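PA0821 (Pseudomonas aeruginosa, PDB 7DRG) is probably a type VI secretion immunity protein (antitoxin) against a putative VRR-NUC domain effector of the PAAR2 cluster. Local coordinates at residues G178-L186 / E198-D209; D284-H295 / L331-C342. All blocks are in the same frame, centred on the assembly; numbering follows the deposited sequence.

How the contacts relate
Following the chain from the N terminus, contact 1 comes first. Strands 177-180 and 182-186, either side of the corner at G181, run on through a short loop into helix 191-204. The chain then turns at M205-L208 and comes back beside the strand, so contact 1 closes a short local loop. Contact 2 opens later and closes a longer one, which holds helix 321-328. The two are in series, neither nested nor crossed. Their centres lie about 18 Å apart, but they touch: P206 packs on S285, R286 and L331, and G207 on Y290. Contact 1 belongs to the buried middle; contact 2 joins helix 288-297 to the loop after L331 and the last helix, 338-348.

Contact 1. Residues G178-L186 / E198-D209; sequences GYAGHAYNL and EAFMAARMPGLD
The Y184 ring meets M201 obliquely, with Y184 CE2 3.5 Å from M201 CG. M201 is a selenomethionine, as is M205, whose CE meets the ring at its edge in a Met-aromatic contact. L208 reaches the same ring through CD1, 3.7 Å from Y184 CD2. L208 CD1 also packs on A183 CA. The Y184 hydroxyl is bonded to L17 O.

After the type I turn M205-L208 the backbones meet. D209 N gives H182 O a nearly straight hydrogen bond of 2.9 Å (167° at the hydrogen).

D209 sends its carboxylate back to Y179. D209 OD2 lies 3.3 Å from Y179 CE1, and the carboxylate and ring planes are 56° apart. A water joins D209 OD2 to Y179 OH, while K228 makes a salt bridge to D209 OD1. The hydroxyl of Y179 also bonds Y45.

A second water accepts from Y184 N and donates to E198 OE2 (2.7 Å) and D209 O (2.6 Å). The extended E198 side chain brings its carboxylate there, with H309 on OE1. This one water thus links Y184 on the strand, E198 on the helix and D209 after the turn.

Strand 182-186 and helix segment 198-204 run antiparallel, at 174°, with axes 9.9 Å apart. Strand 34-46 pairs with the strand, and helix 4-13 packs on F200 and M201.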
loop_
_atom_site.group_PDB
_atom_site.type_symbol
_atom_site.label_atom_id
_atom_site.label_comp_id
_atom_site.label_asym_id
_atom_site.label_seq_id
_atom_site.Cartn_x
_atom_site.Cartn_y
_atom_site.Cartn_z
ATOM N N GLY B 178 11.913 17.524 17.364
ATOM C CA GLY B 178 11.115 17.921 16.220
ATOM C C GLY B 178 11.674 17.345 14.940
ATOM O O GLY B 178 12.745 16.728 14.919
ATOM N N TYR B 179 10.927 17.566 13.862
ATOM C CA TYR B 179 11.293 17.051 12.546
ATOM C C TYR B 179 10.463 17.776 11.500
ATOM O O TYR B 179 9.413 18.351 11.802
ATOM C CB TYR B 179 11.079 15.528 12.433
ATOM C CG TYR B 179 9.805 15.064 13.097
ATOM C CD1 TYR B 179 8.582 15.136 12.436
ATOM C CD2 TYR B 179 9.824 14.578 14.400
ATOM C CE1 TYR B 179 7.407 14.736 13.068
ATOM C CE2 TYR B 179 8.659 14.176 15.037
ATOM C CZ TYR B 179 7.460 14.253 14.369
ATOM O OH TYR B 179 6.320 13.855 15.021
ATOM N N ALA B 180 10.930 17.713 10.256
ATOM C CA ALA B 180 10.183 18.280 9.142
ATOM C C ALA B 180 10.479 17.483 7.884
ATOM O O ALA B 180 11.576 16.949 7.716
ATOM C CB ALA B 180 10.533 19.749 8.897
ATOM N N GLY B 181 9.491 17.421 7.001
ATOM C CA GLY B 181 9.638 16.695 5.748
ATOM C C GLY B 181 8.263 16.428 5.166
ATOM O O GLY B 181 7.290 17.082 5.524
ATOM N N HIS B 182 8.203 15.448 4.275
ATOM C CA HIS B 182 6.915 15.069 3.704
ATOM C C HIS B 182 5.964 14.503 4.752
ATOM O O HIS B 182 6.354 13.710 5.618
ATOM C CB HIS B 182 7.115 14.039 2.598
ATOM C CG HIS B 182 7.782 14.585 1.377
ATOM N ND1 HIS B 182 9.144 14.515 1.184
ATOM C CD2 HIS B 182 7.281 15.223 0.293
ATOM C CE1 HIS B 182 9.452 15.071 0.026
ATOM N NE2 HIS B 182 8.342 15.514 -0.533
ATOM N N ALA B 183 4.704 14.911 4.656
ATOM C CA ALA B 183 3.636 14.370 5.488
ATOM C C ALA B 183 2.312 14.622 4.791
ATOM O O ALA B 183 2.200 15.490 3.921
ATOM C CB ALA B 183 3.612 14.993 6.889
ATOM N N TYR B 184 1.307 13.847 5.182
ATOM C CA TYR B 184 -0.063 14.103 4.762
ATOM C C TYR B 184 -0.788 14.875 5.850
ATOM O O TYR B 184 -0.881 14.403 6.988
ATOM C CB TYR B 184 -0.823 12.810 4.467
ATOM C CG TYR B 184 -0.458 12.224 3.140
ATOM C CD1 TYR B 184 -1.015 12.715 1.965
ATOM C CD2 TYR B 184 0.485 11.213 3.048
ATOM C CE1 TYR B 184 -0.656 12.193 0.740
ATOM C CE2 TYR B 184 0.841 10.676 1.825
ATOM C CZ TYR B 184 0.275 11.177 0.678
ATOM O OH TYR B 184 0.634 10.661 -0.544
ATOM N N ASN B 185 -1.307 16.049 5.504
ATOM C CA ASN B 185 -2.337 16.654 6.338
ATOM C C ASN B 185 -3.636 15.914 6.074
ATOM O O ASN B 185 -3.978 15.661 4.918
ATOM C CB ASN B 185 -2.513 18.139 6.025
ATOM C CG ASN B 185 -1.408 18.990 6.597
ATOM O OD1 ASN B 185 -0.725 18.585 7.541
ATOM N ND2 ASN B 185 -1.241 20.186 6.049
ATOM N N LEU B 186 -4.349 15.550 7.133
ATOM C CA LEU B 186 -5.630 14.871 6.994
ATOM C C LEU B 186 -6.768 15.853 7.250
ATOM O O LEU B 186 -6.570 16.967 7.742
ATOM C CB LEU B 186 -5.727 13.684 7.955
ATOM C CG LEU B 186 -4.578 12.676 7.875
ATOM C CD1 LEU B 186 -4.855 11.502 8.813
ATOM C CD2 LEU B 186 -4.367 12.189 6.448
ATOM N N GLU B 198 -3.157 7.303 4.934
ATOM C CA GLU B 198 -1.815 7.557 5.444
ATOM C C GLU B 198 -1.056 6.254 5.695
ATOM O O GLU B 198 0.136 6.148 5.383
ATOM C CB GLU B 198 -1.915 8.398 6.719
ATOM C CG GLU B 198 -0.584 8.742 7.349
ATOM C CD GLU B 198 -0.748 9.617 8.577
ATOM O OE1 GLU B 198 -1.489 9.231 9.503
ATOM O OE2 GLU B 198 -0.145 10.708 8.608
ATOM N N ALA B 199 -1.738 5.238 6.231
ATOM C CA ALA B 199 -1.069 3.970 6.514
ATOM C C ALA B 199 -0.619 3.281 5.228
ATOM O O ALA B 199 0.478 2.710 5.167
ATOM C CB ALA B 199 -2.002 3.062 7.316
ATOM N N PHE B 200 -1.453 3.337 4.190
ATOM C CA PHE B 200 -1.101 2.748 2.902
ATOM C C PHE B 200 0.109 3.449 2.298
ATOM O O PHE B 200 1.031 2.802 1.787
ATOM C CB PHE B 200 -2.318 2.835 1.980
ATOM C CG PHE B 200 -2.046 2.494 0.547
ATOM C CD1 PHE B 200 -1.474 1.284 0.194
ATOM C CD2 PHE B 200 -2.418 3.372 -0.455
ATOM C CE1 PHE B 200 -1.255 0.964 -1.139
ATOM C CE2 PHE B 200 -2.200 3.063 -1.785
ATOM C CZ PHE B 200 -1.613 1.859 -2.128
HETATM N N MSE B 201 0.134 4.770 2.379
HETATM C CA MSE B 201 1.249 5.551 1.872
HETATM C C MSE B 201 2.539 5.302 2.659
HETATM O O MSE B 201 3.622 5.229 2.074
HETATM C CB MSE B 201 0.872 7.029 1.894
HETATM C CG MSE B 201 -0.097 7.419 0.796
HETATM SE SE MSE B 201 0.693 7.055 -0.949
HETATM C CE MSE B 201 -0.808 6.235 -1.795
ATOM N N ALA B 202 2.411 5.159 3.979
ATOM C CA ALA B 202 3.580 4.984 4.837
ATOM C C ALA B 202 4.387 3.761 4.431
ATOM O O ALA B 202 5.623 3.790 4.441
ATOM C CB ALA B 202 3.145 4.865 6.295
ATOM N N ALA B 203 3.702 2.671 4.075
ATOM C CA ALA B 203 4.397 1.452 3.684
ATOM C C ALA B 203 5.187 1.622 2.392
ATOM O O ALA B 203 6.131 0.862 2.158
ATOM C CB ALA B 203 3.391 0.308 3.552
ATOM N N ARG B 204 4.843 2.611 1.566
ATOM C CA ARG B 204 5.502 2.849 0.287
ATOM C C ARG B 204 6.522 3.978 0.319
ATOM O O ARG B 204 7.400 4.023 -0.549
ATOM C CB ARG B 204 4.456 3.180 -0.781
ATOM C CG ARG B 204 3.327 2.172 -0.859
ATOM C CD ARG B 204 2.044 2.836 -1.325
ATOM N NE ARG B 204 2.213 3.516 -2.606
ATOM C CZ ARG B 204 1.983 2.946 -3.786
ATOM N NH1 ARG B 204 1.584 1.681 -3.845
ATOM N NH2 ARG B 204 2.153 3.636 -4.906
HETATM N N MSE B 205 6.408 4.896 1.272
HETATM C CA MSE B 205 7.229 6.103 1.299
HETATM C C MSE B 205 7.951 6.216 2.639
HETATM O O MSE B 205 7.422 6.805 3.575
HETATM C CB MSE B 205 6.366 7.354 1.069
HETATM C CG MSE B 205 5.505 7.356 -0.207
HETATM SE SE MSE B 205 4.057 8.677 -0.019
HETATM C CE MSE B 205 3.820 8.368 1.818
ATOM N N PRO B 206 9.161 5.657 2.730
ATOM C CA PRO B 206 9.867 5.656 4.021
ATOM C C PRO B 206 10.214 7.035 4.537
ATOM O O PRO B 206 10.463 7.172 5.741
ATOM C CB PRO B 206 11.134 4.838 3.734
ATOM C CG PRO B 206 10.734 3.955 2.572
ATOM C CD PRO B 206 9.855 4.834 1.725
ATOM N N GLY B 207 10.265 8.052 3.674
ATOM C CA GLY B 207 10.544 9.405 4.120
ATOM C C GLY B 207 9.346 10.173 4.627
ATOM O O GLY B 207 9.465 11.345 4.993
ATOM N N LEU B 208 8.182 9.542 4.672
ATOM C CA LEU B 208 6.959 10.210 5.086
ATOM C C LEU B 208 6.793 10.121 6.596
ATOM O O LEU B 208 6.892 9.033 7.169
ATOM C CB LEU B 208 5.768 9.550 4.397
ATOM C CG LEU B 208 4.440 10.171 4.787
ATOM C CD1 LEU B 208 4.085 11.244 3.760
ATOM C CD2 LEU B 208 3.378 9.080 4.910
ATOM N N ASP B 209 6.508 11.253 7.235
ATOM C CA ASP B 209 6.097 11.221 8.627
ATOM C C ASP B 209 4.626 10.848 8.726
ATOM O O ASP B 209 3.817 11.228 7.878
ATOM C CB ASP B 209 6.327 12.576 9.304
ATOM C CG ASP B 209 5.860 12.582 10.745
ATOM O OD1 ASP B 209 6.326 11.711 11.513
ATOM O OD2 ASP B 209 5.031 13.448 11.109
HETATM O O HOH W 1 4.176 13.658 13.665
HETATM O O HOH W 2 10.431 13.620 3.783
HETATM O O HOH W 3 1.548 11.531 6.726
HETATM O O HOH W 4 -0.531 13.031 9.517
#

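Contact 2. Residues D284-H295 / L331-C342; sequences DSRPAPYVLLNH and LDVEDSEIPRWC
W341 packs against V291 and A288 where two helices, 288-295 and 338-342, cross at -141° with their axes 10.0 Å apart. The tight part of this helix-helix packing centres on the indole. V291 CG1 sits over its five-membered ring, 3.8 Å from the centroid, in a CH-pi contact. The V291 torsion (chi1 164°) turns that methyl onto the ring. A288 CB meets the indole edge at CE3, and L292 CD2 touches W341 CB. The guanidinium of R286 stands almost upright to the indole, 85° between planes. D284 holds it by a salt bridge, and V333 CG1 covers one of its faces. I338 CD1 makes a second CH-pi contact, over one face of the H295 ring.

L331 and V333 pack on 288-295 too: L331 CD1 on Y290 CB, V333 CG1 on V291 CG1. Waters lie beside them. One bridges V291 O, N294 ND2 and L331 O; another links N294 OD1 to L331 N.

The solvent side is at the exposed D335, whose OD1 approaches the H295 ring edge at CE1. A water joins H295 ND1 to V333 N. R301 makes a salt bridge to D332 OD1. N294 ND2 also donates to D332 OD1, at 2.7 Å, with the oxygen in the amide plane.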
loop_
_atom_site.group_PDB
_atom_site.type_symbol
_atom_site.label_atom_id
_atom_site.label_comp_id
_atom_site.label_asym_id
_atom_site.label_seq_id
_atom_site.Cartn_x
_atom_site.Cartn_y
_atom_site.Cartn_z
ATOM N N ASP B 284 16.257 0.677 -3.818
ATOM C CA ASP B 284 15.874 0.729 -2.414
ATOM C C ASP B 284 14.996 1.952 -2.189
ATOM O O ASP B 284 15.365 3.061 -2.586
ATOM C CB ASP B 284 17.117 0.781 -1.519
ATOM C CG ASP B 284 16.828 0.360 -0.096
ATOM O OD1 ASP B 284 15.949 0.973 0.546
ATOM O OD2 ASP B 284 17.474 -0.597 0.377
ATOM N N SER B 285 13.841 1.748 -1.554
ATOM C CA SER B 285 12.890 2.834 -1.336
ATOM C C SER B 285 13.295 3.785 -0.215
ATOM O O SER B 285 12.627 4.807 -0.027
ATOM C CB SER B 285 11.514 2.259 -1.023
ATOM O OG SER B 285 11.563 1.541 0.194
ATOM N N ARG B 286 14.343 3.476 0.540
ATOM C CA ARG B 286 14.765 4.323 1.660
ATOM C C ARG B 286 15.686 5.440 1.168
ATOM O O ARG B 286 16.684 5.155 0.491
ATOM C CB ARG B 286 15.480 3.488 2.714
ATOM C CG ARG B 286 14.613 2.373 3.287
ATOM C CD ARG B 286 15.426 1.312 4.051
ATOM N NE ARG B 286 16.222 0.470 3.153
ATOM C CZ ARG B 286 16.822 -0.660 3.532
ATOM N NH1 ARG B 286 16.710 -1.080 4.788
ATOM N NH2 ARG B 286 17.532 -1.378 2.661
ATOM N N PRO B 287 15.405 6.704 1.501
ATOM C CA PRO B 287 16.286 7.802 1.060
ATOM C C PRO B 287 17.661 7.705 1.708
ATOM O O PRO B 287 17.774 7.589 2.930
ATOM C CB PRO B 287 15.546 9.065 1.521
ATOM C CG PRO B 287 14.137 8.627 1.798
ATOM C CD PRO B 287 14.231 7.198 2.243
ATOM N N ALA B 288 18.708 7.774 0.881
ATOM C CA ALA B 288 20.066 7.650 1.404
ATOM C C ALA B 288 20.397 8.657 2.504
ATOM O O ALA B 288 20.998 8.246 3.514
ATOM C CB ALA B 288 21.086 7.753 0.256
ATOM N N PRO B 289 20.067 9.950 2.397
ATOM C CA PRO B 289 20.428 10.848 3.506
ATOM C C PRO B 289 19.706 10.491 4.797
ATOM O O PRO B 289 20.292 10.600 5.882
ATOM C CB PRO B 289 20.043 12.242 2.980
ATOM C CG PRO B 289 19.955 12.089 1.494
ATOM C CD PRO B 289 19.466 10.691 1.272
ATOM N N TYR B 290 18.456 10.031 4.714
ATOM C CA TYR B 290 17.738 9.664 5.932
ATOM C C TYR B 290 18.300 8.387 6.541
ATOM O O TYR B 290 18.330 8.242 7.766
ATOM C CB TYR B 290 16.248 9.475 5.657
ATOM C CG TYR B 290 15.448 10.680 5.182
ATOM C CD1 TYR B 290 16.057 11.830 4.686
ATOM C CD2 TYR B 290 14.052 10.649 5.235
ATOM C CE1 TYR B 290 15.297 12.911 4.242
ATOM C CE2 TYR B 290 13.293 11.714 4.801
ATOM C CZ TYR B 290 13.916 12.843 4.307
ATOM O OH TYR B 290 13.145 13.907 3.880
ATOM N N VAL B 291 18.715 7.430 5.700
ATOM C CA VAL B 291 19.306 6.195 6.215
ATOM C C VAL B 291 20.546 6.507 7.041
ATOM O O VAL B 291 20.751 5.958 8.133
ATOM C CB VAL B 291 19.635 5.236 5.056
ATOM C CG1 VAL B 291 20.594 4.126 5.520
ATOM C CG2 VAL B 291 18.370 4.660 4.477
ATOM N N LEU B 292 21.398 7.393 6.528
ATOM C CA LEU B 292 22.629 7.714 7.238
ATOM C C LEU B 292 22.346 8.457 8.541
ATOM O O LEU B 292 22.967 8.172 9.573
ATOM C CB LEU B 292 23.555 8.522 6.330
ATOM C CG LEU B 292 24.118 7.752 5.132
ATOM C CD1 LEU B 292 24.868 8.699 4.215
ATOM C CD2 LEU B 292 25.021 6.603 5.588
ATOM N N LEU B 293 21.399 9.398 8.528
ATOM C CA LEU B 293 21.089 10.108 9.762
ATOM C C LEU B 293 20.395 9.198 10.767
ATOM O O LEU B 293 20.689 9.254 11.966
ATOM C CB LEU B 293 20.229 11.333 9.464
ATOM C CG LEU B 293 19.891 12.162 10.704
ATOM C CD1 LEU B 293 21.151 12.690 11.384
ATOM C CD2 LEU B 293 18.996 13.304 10.320
ATOM N N ASN B 294 19.462 8.361 10.300
ATOM C CA ASN B 294 18.793 7.433 11.204
ATOM C C ASN B 294 19.793 6.490 11.858
ATOM O O ASN B 294 19.654 6.150 13.039
ATOM C CB ASN B 294 17.716 6.653 10.444
ATOM C CG ASN B 294 17.058 5.568 11.284
ATOM O OD1 ASN B 294 16.108 5.826 12.025
ATOM N ND2 ASN B 294 17.547 4.336 11.146
ATOM N N HIS B 295 20.811 6.062 11.107
ATOM C CA HIS B 295 21.841 5.200 11.680
ATOM C C HIS B 295 22.583 5.905 12.812
ATOM O O HIS B 295 22.852 5.303 13.858
ATOM C CB HIS B 295 22.809 4.759 10.583
ATOM C CG HIS B 295 23.757 3.683 11.012
ATOM N ND1 HIS B 295 23.375 2.367 11.150
ATOM C CD2 HIS B 295 25.071 3.731 11.336
ATOM C CE1 HIS B 295 24.412 1.649 11.540
ATOM N NE2 HIS B 295 25.455 2.452 11.659
ATOM N N LEU B 331 13.850 2.808 8.556
ATOM C CA LEU B 331 15.072 3.253 7.904
ATOM C C LEU B 331 16.314 2.478 8.339
ATOM O O LEU B 331 17.404 2.729 7.806
ATOM C CB LEU B 331 15.275 4.751 8.166
ATOM C CG LEU B 331 14.185 5.701 7.654
ATOM C CD1 LEU B 331 14.345 7.105 8.256
ATOM C CD2 LEU B 331 14.240 5.777 6.146
ATOM N N ASP B 332 16.182 1.552 9.290
ATOM C CA ASP B 332 17.340 0.848 9.836
ATOM C C ASP B 332 18.028 -0.010 8.780
ATOM O O ASP B 332 17.375 -0.647 7.949
ATOM C CB ASP B 332 16.918 -0.043 11.006
ATOM C CG ASP B 332 16.601 0.737 12.264
ATOM O OD1 ASP B 332 16.818 1.968 12.284
ATOM O OD2 ASP B 332 16.142 0.109 13.241
ATOM N N VAL B 333 19.362 -0.032 8.832
ATOM C CA VAL B 333 20.197 -0.874 7.983
ATOM C C VAL B 333 21.271 -1.518 8.855
ATOM O O VAL B 333 21.478 -1.136 10.007
ATOM C CB VAL B 333 20.845 -0.086 6.822
ATOM C CG1 VAL B 333 19.786 0.520 5.910
ATOM C CG2 VAL B 333 21.770 0.987 7.362
ATOM N N GLU B 334 21.957 -2.513 8.291
ATOM C CA GLU B 334 23.070 -3.147 8.991
ATOM C C GLU B 334 24.309 -2.261 8.941
ATOM O O GLU B 334 24.548 -1.562 7.951
ATOM C CB GLU B 334 23.396 -4.515 8.381
ATOM C CG GLU B 334 22.250 -5.517 8.402
ATOM C CD GLU B 334 21.692 -5.744 9.794
ATOM O OE1 GLU B 334 22.475 -5.708 10.769
ATOM O OE2 GLU B 334 20.465 -5.950 9.912
ATOM N N ASP B 335 25.098 -2.301 10.023
ATOM C CA ASP B 335 26.334 -1.521 10.100
ATOM C C ASP B 335 27.220 -1.745 8.882
ATOM O O ASP B 335 27.845 -0.806 8.375
ATOM C CB ASP B 335 27.112 -1.878 11.369
ATOM C CG ASP B 335 26.411 -1.438 12.634
ATOM O OD1 ASP B 335 25.194 -1.165 12.579
ATOM O OD2 ASP B 335 27.082 -1.360 13.686
ATOM N N SER B 336 27.294 -2.988 8.405
ATOM C CA SER B 336 28.191 -3.324 7.307
ATOM C C SER B 336 27.791 -2.662 5.996
ATOM O O SER B 336 28.626 -2.554 5.093
ATOM C CB SER B 336 28.245 -4.842 7.131
ATOM O OG SER B 336 26.949 -5.377 6.938
ATOM N N GLU B 337 26.547 -2.202 5.870
ATOM C CA GLU B 337 26.071 -1.605 4.630
ATOM C C GLU B 337 26.253 -0.094 4.587
ATOM O O GLU B 337 25.948 0.522 3.562
ATOM C CB GLU B 337 24.595 -1.952 4.403
ATOM C CG GLU B 337 24.354 -3.432 4.130
ATOM C CD GLU B 337 25.247 -3.975 3.022
ATOM O OE1 GLU B 337 25.123 -3.510 1.868
ATOM O OE2 GLU B 337 26.087 -4.856 3.311
ATOM N N ILE B 338 26.750 0.510 5.664
ATOM C CA ILE B 338 26.879 1.967 5.704
ATOM C C ILE B 338 27.811 2.495 4.616
ATOM O O ILE B 338 27.431 3.453 3.924
ATOM C CB ILE B 338 27.277 2.423 7.116
ATOM C CG1 ILE B 338 26.102 2.215 8.079
ATOM C CG2 ILE B 338 27.722 3.884 7.119
ATOM C CD1 ILE B 338 24.869 3.027 7.715
ATOM N N PRO B 339 29.010 1.929 4.394
ATOM C CA PRO B 339 29.843 2.454 3.296
ATOM C C PRO B 339 29.140 2.461 1.949
ATOM O O PRO B 339 29.322 3.406 1.173
ATOM C CB PRO B 339 31.060 1.517 3.310
ATOM C CG PRO B 339 31.181 1.123 4.745
ATOM C CD PRO B 339 29.743 0.917 5.178
ATOM N N ARG B 340 28.324 1.444 1.658
ATOM C CA ARG B 340 27.586 1.441 0.397
ATOM C C ARG B 340 26.588 2.595 0.348
ATOM O O ARG B 340 26.389 3.209 -0.709
ATOM C CB ARG B 340 26.872 0.106 0.191
ATOM C CG ARG B 340 26.074 0.059 -1.105
ATOM C CD ARG B 340 25.427 -1.299 -1.365
ATOM N NE ARG B 340 24.402 -1.641 -0.382
ATOM C CZ ARG B 340 23.193 -1.086 -0.329
ATOM N NH1 ARG B 340 22.849 -0.143 -1.195
ATOM N NH2 ARG B 340 22.330 -1.470 0.601
ATOM N N TRP B 341 25.963 2.912 1.484
ATOM C CA TRP B 341 25.042 4.048 1.529
ATOM C C TRP B 341 25.790 5.372 1.399
ATOM O O TRP B 341 25.278 6.318 0.787
ATOM C CB TRP B 341 24.214 4.007 2.817
ATOM C CG TRP B 341 23.106 2.991 2.768
ATOM C CD1 TRP B 341 23.113 1.737 3.309
ATOM C CD2 TRP B 341 21.834 3.146 2.128
ATOM N NE1 TRP B 341 21.919 1.101 3.046
ATOM C CE2 TRP B 341 21.117 1.948 2.325
ATOM C CE3 TRP B 341 21.230 4.184 1.410
ATOM C CZ2 TRP B 341 19.832 1.759 1.832
ATOM C CZ3 TRP B 341 19.951 3.996 0.921
ATOM C CH2 TRP B 341 19.263 2.790 1.133
ATOM N N CYS B 342 27.002 5.457 1.962
ATOM C CA CYS B 342 27.846 6.632 1.755
ATOM C C CYS B 342 28.180 6.820 0.281
ATOM O O CYS B 342 28.226 7.954 -0.213
ATOM C CB CYS B 342 29.141 6.510 2.560
ATOM S SG CYS B 342 28.921 6.297 4.341
HETATM O O HOH W 5 19.999 -1.579 -0.282
HETATM O O HOH W 6 19.581 3.752 9.131
HETATM O O HOH W 7 13.827 4.130 11.037
HETATM O O HOH W 8 20.593 1.750 10.800
#